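PDB 1YHT: DspB from Aggregatibacter actinomycetemcomitans, which releases biofilms as a glycoside hydrolase of family 20, a beta-N-acetylhexosaminidase that probably cleaves the N-acetylglucosamine polymer of the biofilm matrix. Local coordinates for residues H51-D56 with E114-N119. Numbering follows the deposited sequence.
Sequences HLHFSD and ELDSPN
Glu114 reaches from one parallel strand of the TIM barrel to two histidines, His51 and His53, on the next, toward the C-terminal ends of strands 49-53 and 110-117, the side of a TIM barrel where the active site lies. Its chain is extended beyond CG, with CG anti to the backbone N (chi1 -174°), and this carries the carboxylate out to both rings. Glu114 OE1 takes two hydrogen bonds, from opposite faces of the carboxylate plane: His51 NE2 at 2.8 Å, on the anti side, and His53 ND1 at 2.6 Å, from well above that plane but within the imidazole plane. Glu114 OE2 is hydrogen-bonded to Trp216 NE1, so both oxygens of this buried acid are satisfied. At the other end of its ring, His53 NE2 gives a nearly straight bond to the anti lone pair of Asp56 OD2 (2.6 Å), which fixes the imidazole between two carboxylates.

Between the backbones, Glu114 N donates to Leu52 O (3.1 Å). Past His53 the two chains draw apart, and water 1 joins them, accepting from Ser55 N and donating to Glu114 O.

Apolar contact is lighter: Phe54 CE1 meets Leu115 CD1 (4.2 Å), and the Leu115 side chain also packs against helix 154-171. The same phenyl ring lies with one face toward the backbone carbonyl of Glu114, whose O sits 3.7 Å from Phe54 CE2, offset toward the rim.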
loop_
_atom_site.group_PDB
_atom_site.type_symbol
_atom_site.label_atom_id
_atom_site.label_comp_id
_atom_site.label_asym_id
_atom_site.label_seq_id
_atom_site.Cartn_x
_atom_site.Cartn_y
_atom_site.Cartn_z
ATOM N N HIS A 51 4.117 -5.328 -3.166
ATOM C CA HIS A 51 2.979 -4.420 -3.017
ATOM C C HIS A 51 3.451 -3.008 -3.339
ATOM O O HIS A 51 4.239 -2.375 -2.600
ATOM C CB HIS A 51 2.425 -4.651 -1.585
ATOM C CG HIS A 51 1.378 -3.674 -1.100
ATOM N ND1 HIS A 51 0.882 -3.741 0.193
ATOM C CD2 HIS A 51 0.784 -2.595 -1.676
ATOM C CE1 HIS A 51 0.025 -2.752 0.382
ATOM N NE2 HIS A 51 -0.033 -2.022 -0.721
ATOM N N LEU A 52 2.989 -2.525 -4.488
ATOM C CA LEU A 52 3.461 -1.262 -5.059
ATOM C C LEU A 52 2.522 -0.143 -4.736
ATOM O O LEU A 52 1.457 0.001 -5.370
ATOM C CB LEU A 52 3.623 -1.358 -6.559
ATOM C CG LEU A 52 4.571 -0.317 -7.166
ATOM C CD1 LEU A 52 6.035 -0.541 -6.694
ATOM C CD2 LEU A 52 4.499 -0.311 -8.690
ATOM N N HIS A 53 2.937 0.665 -3.753
ATOM C CA HIS A 53 2.165 1.840 -3.301
ATOM C C HIS A 53 2.618 3.034 -4.124
ATOM O O HIS A 53 3.481 3.791 -3.685
ATOM C CB HIS A 53 2.392 2.039 -1.785
ATOM C CG HIS A 53 1.511 3.088 -1.163
ATOM N ND1 HIS A 53 0.316 2.788 -0.542
ATOM C CD2 HIS A 53 1.666 4.427 -1.055
ATOM C CE1 HIS A 53 -0.230 3.908 -0.090
ATOM N NE2 HIS A 53 0.573 4.919 -0.389
ATOM N N PHE A 54 2.030 3.185 -5.317
ATOM C CA PHE A 54 2.447 4.181 -6.344
ATOM C C PHE A 54 1.606 5.453 -6.378
ATOM O O PHE A 54 1.917 6.377 -7.132
ATOM C CB PHE A 54 2.476 3.557 -7.776
ATOM C CG PHE A 54 1.138 3.065 -8.260
ATOM C CD1 PHE A 54 0.220 3.935 -8.841
ATOM C CD2 PHE A 54 0.795 1.747 -8.127
ATOM C CE1 PHE A 54 -1.005 3.487 -9.234
ATOM C CE2 PHE A 54 -0.434 1.311 -8.529
ATOM C CZ PHE A 54 -1.328 2.182 -9.094
ATOM N N SER A 55 0.548 5.501 -5.553
ATOM C CA SER A 55 -0.397 6.612 -5.583
ATOM C C SER A 55 -0.656 7.100 -4.121
ATOM O O SER A 55 -1.050 6.315 -3.248
ATOM C CB SER A 55 -1.686 6.177 -6.257
ATOM O OG SER A 55 -2.687 7.190 -6.193
ATOM N N ASP A 56 -0.413 8.382 -3.874
ATOM C CA ASP A 56 -0.694 8.960 -2.558
ATOM C C ASP A 56 -0.882 10.462 -2.740
ATOM O O ASP A 56 -1.104 10.912 -3.848
ATOM C CB ASP A 56 0.407 8.610 -1.524
ATOM C CG ASP A 56 -0.149 8.423 -0.108
ATOM O OD1 ASP A 56 -0.611 9.461 0.456
ATOM O OD2 ASP A 56 -0.171 7.249 0.447
ATOM N N GLU A 114 -1.483 -0.836 -5.586
ATOM C CA GLU A 114 -2.346 -0.176 -4.620
ATOM C C GLU A 114 -2.782 1.155 -5.157
ATOM O O GLU A 114 -1.965 2.087 -5.294
ATOM C CB GLU A 114 -1.699 0.040 -3.221
ATOM C CG GLU A 114 -2.698 0.611 -2.208
ATOM C CD GLU A 114 -2.151 0.979 -0.839
ATOM O OE1 GLU A 114 -1.016 0.589 -0.480
ATOM O OE2 GLU A 114 -2.883 1.723 -0.127
ATOM N N LEU A 115 -4.087 1.262 -5.411
ATOM C CA LEU A 115 -4.704 2.523 -5.772
ATOM C C LEU A 115 -5.486 2.962 -4.543
ATOM O O LEU A 115 -6.578 2.502 -4.315
ATOM C CB LEU A 115 -5.608 2.325 -7.005
ATOM C CG LEU A 115 -6.120 3.583 -7.698
ATOM C CD1 LEU A 115 -4.980 4.319 -8.373
ATOM C CD2 LEU A 115 -7.233 3.234 -8.688
ATOM N N ASP A 116 -4.873 3.820 -3.729
ATOM C CA ASP A 116 -5.410 4.133 -2.425
ATOM C C ASP A 116 -6.602 5.114 -2.571
ATOM O O ASP A 116 -6.624 5.989 -3.449
ATOM C CB ASP A 116 -4.317 4.694 -1.493
ATOM C CG ASP A 116 -4.667 4.578 -0.022
ATOM O OD1 ASP A 116 -5.860 4.319 0.308
ATOM O OD2 ASP A 116 -3.732 4.795 0.808
ATOM N N SER A 117 -7.585 4.883 -1.728
ATOM C CA SER A 117 -8.799 5.694 -1.618
ATOM C C SER A 117 -9.516 5.233 -0.359
ATOM O O SER A 117 -9.227 4.143 0.167
ATOM C CB SER A 117 -9.683 5.589 -2.851
ATOM O OG SER A 117 -10.569 4.482 -2.820
ATOM N N PRO A 118 -10.450 6.068 0.159
ATOM C CA PRO A 118 -10.879 7.374 -0.331
ATOM C C PRO A 118 -9.971 8.544 -0.019
ATOM O O PRO A 118 -10.177 9.619 -0.591
ATOM C CB PRO A 118 -12.223 7.603 0.413
ATOM C CG PRO A 118 -12.141 6.828 1.601
ATOM C CD PRO A 118 -11.216 5.649 1.335
ATOM N N ASN A 119 -9.023 8.366 0.902
ATOM C CA ASN A 119 -8.027 9.404 1.218
ATOM C C ASN A 119 -6.727 9.081 0.432
ATOM O O ASN A 119 -6.760 8.253 -0.487
ATOM C CB ASN A 119 -7.874 9.495 2.758
ATOM C CG ASN A 119 -7.547 10.926 3.269
ATOM O OD1 ASN A 119 -8.368 11.592 3.983
ATOM N ND2 ASN A 119 -6.351 11.401 2.941
HETATM O O HOH W 1 -0.642 3.680 -3.515
HETATM O O HOH W 2 -4.135 6.906 -4.093
#